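Local atomic coordinates of diaminopropionate ammonia-lyase (Escherichia coli, PDB entry 4D9I), a protein that catalyses the pyridoxal phosphate-dependent alpha,beta-elimination of both L- and D-diaminopropionate to pyruvate and ammonia. Residues 188-192 with 294-298; 228-232 with 339-343; 261-267 with 309-313. All coordinates share one frame; numbering follows the deposited sequence.

The three contacts show how loops, helices and strands of a fold type II enzyme are joined, within its mixed sheet and between its two sheets. Contacts 2 and 3 share the mixed sheet; their centres lie about 11 Å apart, and they meet where Gly-232 O lies 3.4 Å from Cys-265 SG. Contact 1, with its centre about 17 Å from each of the others, touches contact 3 through Pro-294 CG, 3.9 Å from Cys-265 O, and comes within about 6 Å of contact 2 (nearest atoms). Contacts 1 and 2 both come near the active site: the side chains of Asp-189 and Ser-339 each lie about 7 Å from that of Asp-120, the inferred proton acceptor for the L-isomer. Contact 3 lies away from it.

Contact 1: residues 188-192 with 294-298; sequences QDTAW and PNPLG
Thr-190 and Ala-191, in the loop between strand 185-186 and helix 197-206, pack by van der Waals contact against Asn-295, Pro-296 and Leu-297 at the N-terminal end of helix 296-305. Ala-191 has the largest share of the contact: its methyl group CB sits 3.8 Å from Leu-297 CD1 and 4.0 Å from Pro-296 CD, while its carbonyl O lies 3.3 Å from that same Pro-296 CD. Beside it, the side chains of Thr-190 and Asn-295 pass one another in opposite senses, with Thr-190 OG1 3.2 Å from Asn-295 CB. Asn-295 is the N-cap of the helix. With CG anti to the backbone N (chi1 173°), its OD1 reaches back to accept a hydrogen bond from Leu-297 N at 2.9 Å, a bent bond whose donor stands 41° above the carbonyl plane. In this fold type II architecture the contact ties the loop leaving the four-stranded parallel sheet to a helix that leads into strand 308-312 of the mixed sheet. Met-203 and Thr-200 of helix 197-206 cover Leu-297 as well. The same loop comes close to the active site at Asp-189, whose OD2 is hydrogen-bonded to a bound Tris molecule, probably from the crystallisation liquor. Two buried polar atoms, Ala-191 N and Asn-295 ND2, are left without a hydrogen-bonding partner; the nearest atom across the contact to Asn-295 ND2 is Asp-189 O, at 3.7 Å.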
ATOM      1  N   GLN B 188      26.184  -9.808  21.643  1.00 28.61           N
ATOM      2  CA  GLN B 188      26.049  -8.719  20.651  1.00 28.61           C
ATOM      3  C   GLN B 188      26.294  -9.242  19.259  1.00 27.86           C
ATOM      4  O   GLN B 188      27.116 -10.137  19.066  1.00 27.56           O
ATOM      5  CB  GLN B 188      27.051  -7.579  20.886  1.00 30.45           C
ATOM      6  CG  GLN B 188      26.792  -6.705  22.098  1.00 32.48           C
ATOM      7  CD  GLN B 188      25.420  -6.040  22.111  1.00 32.27           C
ATOM      8  OE1 GLN B 188      24.802  -5.936  23.163  1.00 33.51           O
ATOM      9  NE2 GLN B 188      24.949  -5.582  20.960  1.00 31.32           N
ATOM     10  N   ASP B 189      25.623  -8.632  18.281  1.00 27.30           N
ATOM     11  CA  ASP B 189      25.743  -9.052  16.889  1.00 26.74           C
ATOM     12  C   ASP B 189      26.855  -8.337  16.131  1.00 28.30           C
ATOM     13  O   ASP B 189      26.838  -8.249  14.919  1.00 29.55           O
ATOM     14  CB  ASP B 189      24.394  -8.912  16.167  1.00 25.16           C
ATOM     15  CG  ASP B 189      23.823  -7.482  16.216  1.00 25.75           C
ATOM     16  OD1 ASP B 189      24.127  -6.706  17.162  1.00 26.58           O
ATOM     17  OD2 ASP B 189      23.010  -7.172  15.315  1.00 24.68           O
ATOM     18  N   THR B 190      27.834  -7.824  16.848  1.00 30.89           N
ATOM     19  CA  THR B 190      29.019  -7.306  16.213  1.00 31.78           C
ATOM     20  C   THR B 190      30.233  -7.846  16.967  1.00 33.38           C
ATOM     21  O   THR B 190      30.089  -8.384  18.060  1.00 33.01           O
ATOM     22  CB  THR B 190      29.013  -5.774  16.168  1.00 33.33           C
ATOM     23  OG1 THR B 190      29.955  -5.328  15.176  1.00 34.51           O
ATOM     24  CG2 THR B 190      29.337  -5.175  17.543  1.00 34.66           C
ATOM     25  N   ALA B 191      31.412  -7.702  16.368  1.00 34.31           N
ATOM     26  CA  ALA B 191      32.649  -8.191  16.955  1.00 35.90           C
ATOM     27  C   ALA B 191      33.557  -7.025  17.322  1.00 38.04           C
ATOM     28  O   ALA B 191      33.408  -5.933  16.793  1.00 38.48           O
ATOM     29  CB  ALA B 191      33.351  -9.125  15.985  1.00 35.71           C
ATOM     30  N   TRP B 192      34.468  -7.273  18.260  1.00 39.81           N
ATOM     31  CA  TRP B 192      35.610  -6.401  18.522  1.00 42.60           C
ATOM     32  C   TRP B 192      36.729  -7.264  19.049  1.00 44.47           C
ATOM     33  O   TRP B 192      36.581  -8.491  19.123  1.00 42.99           O
ATOM     34  CB  TRP B 192      35.244  -5.286  19.498  1.00 43.60           C
ATOM     35  CG  TRP B 192      34.610  -5.748  20.795  1.00 42.69           C
ATOM     36  CD1 TRP B 192      35.255  -6.042  21.998  1.00 44.17           C
ATOM     37  CD2 TRP B 192      33.170  -5.969  21.068  1.00 40.52           C
ATOM     38  NE1 TRP B 192      34.346  -6.423  22.957  1.00 43.16           N
ATOM     39  CE2 TRP B 192      33.081  -6.398  22.469  1.00 40.90           C
ATOM     40  CE3 TRP B 192      31.992  -5.858  20.315  1.00 38.52           C
ATOM     41  CZ2 TRP B 192      31.869  -6.704  23.070  1.00 39.67           C
ATOM     42  CZ3 TRP B 192      30.772  -6.167  20.930  1.00 37.15           C
ATOM     43  CH2 TRP B 192      30.713  -6.581  22.278  1.00 37.75           C
ATOM     44  N   PRO B 294      32.304  -0.731  11.457  1.00 50.10           N
ATOM     45  CA  PRO B 294      31.879  -2.009  10.875  1.00 47.11           C
ATOM     46  C   PRO B 294      32.288  -3.214  11.745  1.00 47.25           C
ATOM     47  O   PRO B 294      33.327  -3.189  12.405  1.00 49.08           O
ATOM     48  CB  PRO B 294      32.607  -2.055   9.526  1.00 47.12           C
ATOM     49  CG  PRO B 294      33.029  -0.651   9.246  1.00 49.44           C
ATOM     50  CD  PRO B 294      33.247  -0.007  10.584  1.00 51.83           C
ATOM     51  N   ASN B 295      31.444  -4.240  11.752  1.00 44.68           N
ATOM     52  CA  ASN B 295      31.780  -5.540  12.321  1.00 44.59           C
ATOM     53  C   ASN B 295      32.988  -6.089  11.542  1.00 44.91           C
ATOM     54  O   ASN B 295      32.873  -6.336  10.346  1.00 43.99           O
ATOM     55  CB  ASN B 295      30.546  -6.451  12.187  1.00 41.96           C
ATOM     56  CG  ASN B 295      30.798  -7.901  12.581  1.00 42.20           C
ATOM     57  OD1 ASN B 295      31.916  -8.322  12.849  1.00 43.69           O
ATOM     58  ND2 ASN B 295      29.717  -8.685  12.607  1.00 41.28           N
ATOM     59  N   PRO B 296      34.144  -6.266  12.209  1.00 47.02           N
ATOM     60  CA  PRO B 296      35.342  -6.759  11.497  1.00 48.10           C
ATOM     61  C   PRO B 296      35.136  -8.102  10.787  1.00 46.48           C
ATOM     62  O   PRO B 296      35.730  -8.335   9.729  1.00 46.38           O
ATOM     63  CB  PRO B 296      36.402  -6.910  12.606  1.00 50.88           C
ATOM     64  CG  PRO B 296      35.894  -6.127  13.762  1.00 51.64           C
ATOM     65  CD  PRO B 296      34.399  -6.030  13.643  1.00 48.80           C
ATOM     66  N   LEU B 297      34.314  -8.980  11.370  1.00 45.22           N
ATOM     67  CA  LEU B 297      34.019 -10.272  10.747  1.00 44.07           C
ATOM     68  C   LEU B 297      33.274 -10.081   9.422  1.00 41.92           C
ATOM     69  O   LEU B 297      33.585 -10.738   8.423  1.00 41.79           O
ATOM     70  CB  LEU B 297      33.232 -11.182  11.688  1.00 43.52           C
ATOM     71  CG  LEU B 297      33.913 -11.637  12.982  1.00 45.45           C
ATOM     72  CD1 LEU B 297      32.883 -12.242  13.923  1.00 44.70           C
ATOM     73  CD2 LEU B 297      35.048 -12.620  12.733  1.00 47.48           C
ATOM     74  N   GLY B 298      32.315  -9.155   9.421  1.00 40.20           N
ATOM     75  CA  GLY B 298      31.560  -8.839   8.236  1.00 38.63           C
ATOM     76  C   GLY B 298      32.361  -8.040   7.223  1.00 39.68           C
ATOM     77  O   GLY B 298      32.281  -8.302   6.027  1.00 38.69           O
TER

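Contact 2: residues 228-232 with 339-343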
ATOM      1  N   LEU B 228      21.050  -7.261  -3.306  1.00 21.59           N
ATOM      2  CA  LEU B 228      21.134  -6.045  -2.528  1.00 21.84           C
ATOM      3  C   LEU B 228      21.044  -6.420  -1.064  1.00 21.17           C
ATOM      4  O   LEU B 228      20.115  -7.122  -0.640  1.00 20.87           O
ATOM      5  CB  LEU B 228      20.047  -5.034  -2.924  1.00 21.84           C
ATOM      6  CG  LEU B 228      20.481  -4.154  -4.122  1.00 23.24           C
ATOM      7  CD1 LEU B 228      20.393  -4.937  -5.428  1.00 23.63           C
ATOM      8  CD2 LEU B 228      19.660  -2.868  -4.236  1.00 23.79           C
ATOM      9  N   LEU B 229      22.019  -5.961  -0.296  1.00 21.40           N
ATOM     10  CA  LEU B 229      22.087  -6.294   1.108  1.00 20.54           C
ATOM     11  C   LEU B 229      22.232  -5.014   1.929  1.00 21.39           C
ATOM     12  O   LEU B 229      23.260  -4.330   1.856  1.00 22.43           O
ATOM     13  CB  LEU B 229      23.273  -7.264   1.359  1.00 20.68           C
ATOM     14  CG  LEU B 229      23.189  -8.665   0.720  1.00 20.35           C
ATOM     15  CD1 LEU B 229      24.527  -9.411   0.848  1.00 21.30           C
ATOM     16  CD2 LEU B 229      22.058  -9.476   1.354  1.00 19.10           C
ATOM     17  N   GLN B 230      21.213  -4.696   2.718  1.00 20.96           N
ATOM     18  CA  GLN B 230      21.285  -3.554   3.625  1.00 21.96           C
ATOM     19  C   GLN B 230      22.238  -3.873   4.773  1.00 22.48           C
ATOM     20  O   GLN B 230      22.299  -5.014   5.224  1.00 22.01           O
ATOM     21  CB  GLN B 230      19.900  -3.144   4.158  1.00 21.30           C
ATOM     22  CG  GLN B 230      19.110  -4.212   4.917  1.00 20.46           C
ATOM     23  CD  GLN B 230      18.244  -5.055   3.985  1.00 19.56           C
ATOM     24  OE1 GLN B 230      18.758  -5.873   3.235  1.00 19.51           O
ATOM     25  NE2 GLN B 230      16.937  -4.848   4.029  1.00 19.07           N
ATOM     26  N   ALA B 231      22.991  -2.879   5.234  1.00 24.27           N
ATOM     27  CA  ALA B 231      24.036  -3.152   6.225  1.00 25.75           C
ATOM     28  C   ALA B 231      24.099  -2.127   7.323  1.00 27.49           C
ATOM     29  O   ALA B 231      24.293  -0.928   7.068  1.00 29.39           O
ATOM     30  CB  ALA B 231      25.389  -3.266   5.549  1.00 26.78           C
ATOM     31  N   GLY B 232      23.931  -2.603   8.552  1.00 27.53           N
ATOM     32  CA  GLY B 232      24.165  -1.787   9.732  1.00 29.35           C
ATOM     33  C   GLY B 232      25.647  -1.884  10.004  1.00 31.05           C
ATOM     34  O   GLY B 232      26.433  -1.144   9.415  1.00 32.66           O
ATOM     35  N   SER B 339      14.187  -0.338   7.696  1.00 23.54           N
ATOM     36  CA  SER B 339      15.403  -1.064   7.365  1.00 23.23           C
ATOM     37  C   SER B 339      15.196  -2.302   6.494  1.00 21.26           C
ATOM     38  O   SER B 339      16.103  -2.699   5.760  1.00 21.04           O
ATOM     39  CB  SER B 339      16.154  -1.457   8.642  1.00 24.21           C
ATOM     40  OG  SER B 339      16.641  -0.290   9.260  1.00 25.96           O
ATOM     41  N   GLY B 340      14.035  -2.933   6.615  1.00 20.11           N
ATOM     42  CA  GLY B 340      13.710  -4.079   5.783  1.00 18.65           C
ATOM     43  C   GLY B 340      13.593  -3.744   4.304  1.00 17.81           C
ATOM     44  O   GLY B 340      13.882  -4.584   3.461  1.00 16.79           O
ATOM     45  N   ALA B 341      13.174  -2.511   4.006  1.00 18.14           N
ATOM     46  CA  ALA B 341      12.732  -2.144   2.664  1.00 17.72           C
ATOM     47  C   ALA B 341      13.747  -1.395   1.795  1.00 18.16           C
ATOM     48  O   ALA B 341      13.502  -1.190   0.609  1.00 17.98           O
ATOM     49  CB  ALA B 341      11.421  -1.352   2.745  1.00 17.75           C
ATOM     50  N   VAL B 342      14.895  -1.041   2.364  1.00 19.03           N
ATOM     51  CA  VAL B 342      15.810  -0.089   1.741  1.00 19.88           C
ATOM     52  C   VAL B 342      16.481  -0.625   0.475  1.00 19.37           C
ATOM     53  O   VAL B 342      16.758   0.150  -0.432  1.00 19.69           O
ATOM     54  CB  VAL B 342      16.848   0.485   2.748  1.00 21.43           C
ATOM     55  CG1 VAL B 342      17.916  -0.542   3.110  1.00 21.56           C
ATOM     56  CG2 VAL B 342      17.488   1.752   2.207  1.00 22.76           C
ATOM     57  N   GLY B 343      16.753  -1.929   0.424  1.00 18.84           N
ATOM     58  CA  GLY B 343      17.314  -2.540  -0.779  1.00 18.43           C
ATOM     59  C   GLY B 343      16.332  -2.363  -1.928  1.00 18.16           C
ATOM     60  O   GLY B 343      16.692  -1.856  -3.010  1.00 19.11           O
TER
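The carboxamide of Gln-230 meets helix 338-352 in its own plane: Ser-339 O lies only 4° out of the amide plane and 2.9 Å from Gln-230 NE2. The bond is nearly straight, at 170°, and it falls on a lone pair of the Ser-339 carbonyl. This is a helix-on-sheet contact of the fold type II architecture, with strand 226-230 held between strands 254-260 and 370-375 of the mixed sheet and the helix running roughly antiparallel to it; the axes of the short segments 228-230 and 339-343 approach to 7.5 Å. Gln-230 gets there by a double turn: CG is set between the backbone N and the carbonyl carbon, and the chain bends again at chi2 (-89°), carrying the amide out from the strand to the helix backbone. Its NE2 also donates to Ile-374 O, so one buried nitrogen links strand 226-230 to the helix and to the neighbouring strand 370-375. A leucine in its place would probably leave Ser-339 O and Ile-374 O without their side-chain donor in a buried setting. Ser-339 turns its hydroxyl to another partner, Ala-287 O. Beyond Gln-230 the strand gives way to a glycine-containing turn, where Gly-232 N donates to phosphate oxygen OP1 of the pyridoxal-bearing lysine at position 77; the contact thus backs the strand that leads into the cofactor's phosphate site. Nearer the backbone, Val-342 CG1 rests 3.4 Å from Gln-230 CB. At the other end of the contact Leu-228 CD2 lies against Gly-343 O, 3.4 Å away.

Contact 3: residues 261-267 with 309-313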
ATOM      1  N   ASP B 261      22.990   7.308   4.554  1.00 39.56           N
ATOM      2  CA  ASP B 261      24.165   8.179   4.487  1.00 42.85           C
ATOM      3  C   ASP B 261      24.584   8.784   5.821  1.00 45.14           C
ATOM      4  O   ASP B 261      25.704   9.257   5.948  1.00 47.64           O
ATOM      5  CB  ASP B 261      23.979   9.272   3.418  1.00 44.59           C
ATOM      6  CG  ASP B 261      22.851  10.250   3.742  1.00 46.00           C
ATOM      7  OD1 ASP B 261      22.770  11.287   3.069  1.00 48.12           O
ATOM      8  OD2 ASP B 261      22.044   9.999   4.653  1.00 45.50           O
ATOM      9  N   LYS B 262      23.688   8.761   6.805  1.00 45.15           N
ATOM     10  CA  LYS B 262      24.006   9.247   8.151  1.00 47.67           C
ATOM     11  C   LYS B 262      24.677   8.177   9.043  1.00 46.82           C
ATOM     12  O   LYS B 262      25.042   8.451  10.194  1.00 48.69           O
ATOM     13  CB  LYS B 262      22.766   9.861   8.818  1.00 48.61           C
ATOM     14  CG  LYS B 262      22.359  11.211   8.235  1.00 50.93           C
ATOM     15  N   ALA B 263      24.842   6.970   8.506  1.00 44.15           N
ATOM     16  CA  ALA B 263      25.617   5.923   9.181  1.00 43.67           C
ATOM     17  C   ALA B 263      26.221   4.932   8.181  1.00 41.88           C
ATOM     18  O   ALA B 263      26.263   3.737   8.436  1.00 40.76           O
ATOM     19  CB  ALA B 263      24.760   5.192  10.208  1.00 42.24           C
ATOM     20  N   ASP B 264      26.690   5.436   7.046  1.00 42.52           N
ATOM     21  CA  ASP B 264      27.244   4.574   6.007  1.00 41.15           C
ATOM     22  C   ASP B 264      28.687   4.152   6.319  1.00 42.31           C
ATOM     23  O   ASP B 264      29.611   4.484   5.578  1.00 43.82           O
ATOM     24  CB  ASP B 264      27.134   5.251   4.639  1.00 41.92           C
ATOM     25  CG  ASP B 264      27.782   6.625   4.603  1.00 45.21           C
ATOM     26  OD1 ASP B 264      28.200   7.147   5.662  1.00 46.83           O
ATOM     27  OD2 ASP B 264      27.885   7.185   3.499  1.00 46.30           O
ATOM     28  N   CYS B 265      28.863   3.412   7.414  1.00 41.52           N
ATOM     29  CA  CYS B 265      30.194   2.990   7.864  1.00 43.17           C
ATOM     30  C   CYS B 265      30.898   2.031   6.905  1.00 42.05           C
ATOM     31  O   CYS B 265      32.118   2.119   6.724  1.00 43.61           O
ATOM     32  CB  CYS B 265      30.129   2.371   9.256  1.00 43.54           C
ATOM     33  SG  CYS B 265      29.257   0.784   9.286  1.00 40.74           S
ATOM     34  N   ILE B 266      30.141   1.116   6.294  1.00 39.15           N
ATOM     35  CA  ILE B 266      30.752   0.209   5.311  1.00 38.57           C
ATOM     36  C   ILE B 266      31.148   0.991   4.046  1.00 39.88           C
ATOM     37  O   ILE B 266      32.241   0.816   3.506  1.00 41.35           O
ATOM     38  CB  ILE B 266      29.880  -1.034   5.021  1.00 35.81           C
ATOM     39  CG1 ILE B 266      29.963  -2.014   6.193  1.00 35.47           C
ATOM     40  CG2 ILE B 266      30.361  -1.769   3.785  1.00 35.72           C
ATOM     41  CD1 ILE B 266      28.682  -2.147   6.966  1.00 34.33           C
ATOM     42  N   TYR B 267      30.262   1.879   3.604  1.00 39.24           N
ATOM     43  CA  TYR B 267      30.514   2.681   2.421  1.00 40.62           C
ATOM     44  C   TYR B 267      31.799   3.482   2.619  1.00 43.83           C
ATOM     45  O   TYR B 267      32.688   3.437   1.781  1.00 45.19           O
ATOM     46  CB  TYR B 267      29.337   3.614   2.153  1.00 39.94           C
ATOM     47  CG  TYR B 267      29.500   4.512   0.947  1.00 41.66           C
ATOM     48  CD1 TYR B 267      29.047   4.108  -0.317  1.00 40.58           C
ATOM     49  CD2 TYR B 267      30.073   5.777   1.067  1.00 44.52           C
ATOM     50  CE1 TYR B 267      29.177   4.932  -1.425  1.00 42.19           C
ATOM     51  CE2 TYR B 267      30.217   6.611  -0.038  1.00 46.32           C
ATOM     52  CZ  TYR B 267      29.765   6.183  -1.277  1.00 45.17           C
ATOM     53  OH  TYR B 267      29.897   7.003  -2.364  1.00 47.04           O
ATOM     54  N   PHE B 309      29.244  -0.483  -3.058  1.00 32.16           N
ATOM     55  CA  PHE B 309      28.641   0.068  -1.856  1.00 31.72           C
ATOM     56  C   PHE B 309      27.751   1.234  -2.256  1.00 31.57           C
ATOM     57  O   PHE B 309      28.133   2.025  -3.109  1.00 33.01           O
ATOM     58  CB  PHE B 309      29.730   0.559  -0.915  1.00 33.76           C
ATOM     59  CG  PHE B 309      30.795  -0.462  -0.641  1.00 34.58           C
ATOM     60  CD1 PHE B 309      32.082  -0.284  -1.126  1.00 36.97           C
ATOM     61  CD2 PHE B 309      30.506  -1.604   0.097  1.00 33.31           C
ATOM     62  CE1 PHE B 309      33.078  -1.223  -0.871  1.00 38.24           C
ATOM     63  CE2 PHE B 309      31.498  -2.548   0.349  1.00 34.30           C
ATOM     64  CZ  PHE B 309      32.774  -2.357  -0.136  1.00 36.65           C
ATOM     65  N   ILE B 310      26.573   1.327  -1.641  1.00 30.11           N
ATOM     66  CA  ILE B 310      25.667   2.457  -1.850  1.00 30.16           C
ATOM     67  C   ILE B 310      25.422   3.211  -0.542  1.00 31.08           C
ATOM     68  O   ILE B 310      25.149   2.605   0.498  1.00 30.36           O
ATOM     69  CB  ILE B 310      24.312   2.024  -2.461  1.00 27.89           C
ATOM     70  CG1 ILE B 310      24.488   1.668  -3.942  1.00 27.85           C
ATOM     71  CG2 ILE B 310      23.263   3.135  -2.317  1.00 27.85           C
ATOM     72  CD1 ILE B 310      23.240   1.174  -4.647  1.00 25.79           C
ATOM     73  N   SER B 311      25.558   4.531  -0.613  1.00 33.33           N
ATOM     74  CA  SER B 311      25.150   5.442   0.446  1.00 34.71           C
ATOM     75  C   SER B 311      23.929   6.202  -0.039  1.00 34.43           C
ATOM     76  O   SER B 311      23.994   6.921  -1.038  1.00 35.44           O
ATOM     77  CB  SER B 311      26.267   6.427   0.773  1.00 38.05           C
ATOM     78  OG  SER B 311      25.834   7.387   1.719  1.00 39.35           O
ATOM     79  N   CYS B 312      22.819   6.059   0.668  1.00 33.48           N
ATOM     80  CA  CYS B 312      21.583   6.660   0.196  1.00 33.30           C
ATOM     81  C   CYS B 312      20.817   7.507   1.216  1.00 34.21           C
ATOM     82  O   CYS B 312      20.977   7.365   2.435  1.00 34.54           O
ATOM     83  CB  CYS B 312      20.677   5.609  -0.451  1.00 31.00           C
ATOM     84  SG  CYS B 312      19.940   4.473   0.725  1.00 30.74           S
ATOM     85  N   GLN B 313      20.007   8.407   0.674  1.00 34.45           N
ATOM     86  CA  GLN B 313      19.058   9.217   1.411  1.00 35.61           C
ATOM     87  C   GLN B 313      18.119   8.335   2.244  1.00 33.73           C
ATOM     88  O   GLN B 313      17.701   7.271   1.776  1.00 31.08           O
ATOM     89  CB  GLN B 313      18.228   9.988   0.375  1.00 35.83           C
ATOM     90  CG  GLN B 313      17.490  11.165   0.943  1.00 38.17           C
ATOM     91  CD  GLN B 313      17.167  12.199  -0.110  1.00 39.07           C
ATOM     92  OE1 GLN B 313      17.647  12.144  -1.241  1.00 38.54           O
ATOM     93  NE2 GLN B 313      16.372  13.158   0.274  1.00 40.78           N
TER
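Ser-311 OG and Tyr-267 CG both stand anti to their backbone N (chi1 175° and 179°), which points Ser-311 OG at Asp-264 and lays the tyrosine ring across the strand. The contact belongs to a beta-alpha-beta crossover: strand 254-260 leads through residues 261-264 into helix 265-272, and after helix 296-305 the chain returns as the parallel, adjacent strand 308-312. Where the first strand gives way to the loop, Asp-261 N donates to Cys-312 O at 2.9 Å, carrying the pairing of the two strands one step further. Ser-311 OG donates to Asp-264 OD2 at 2.7 Å, arriving from above the carboxylate plane. The other oxygen of Asp-264 forms a salt bridge with Arg-268, so both are engaged although the residue, at the N-cap position, makes no capping bond. Asp-264 is also the centre of an inverse gamma turn, closed by a weak bond from Cys-265 N to Ala-263 O. The carboxylate of Glu-259 accepts hydrogen bonds from the backbone N of Ile-266 and Tyr-267 at the start of the helix, and Cys-265 is held by its disulfide to Cys-291. Ser-311 CB sits almost centrally over one face of the Tyr-267 ring, 3.6 Å from its centroid and 7° off the normal, a CH-pi contact. The ring edge takes Phe-309 O, 3.5 Å from Tyr-267 CE1. The side chains of Ile-266 and Phe-309 run nearly perpendicular to each other, with the branch methyl Ile-266 CG2 3.7 Å from Phe-309 CD2.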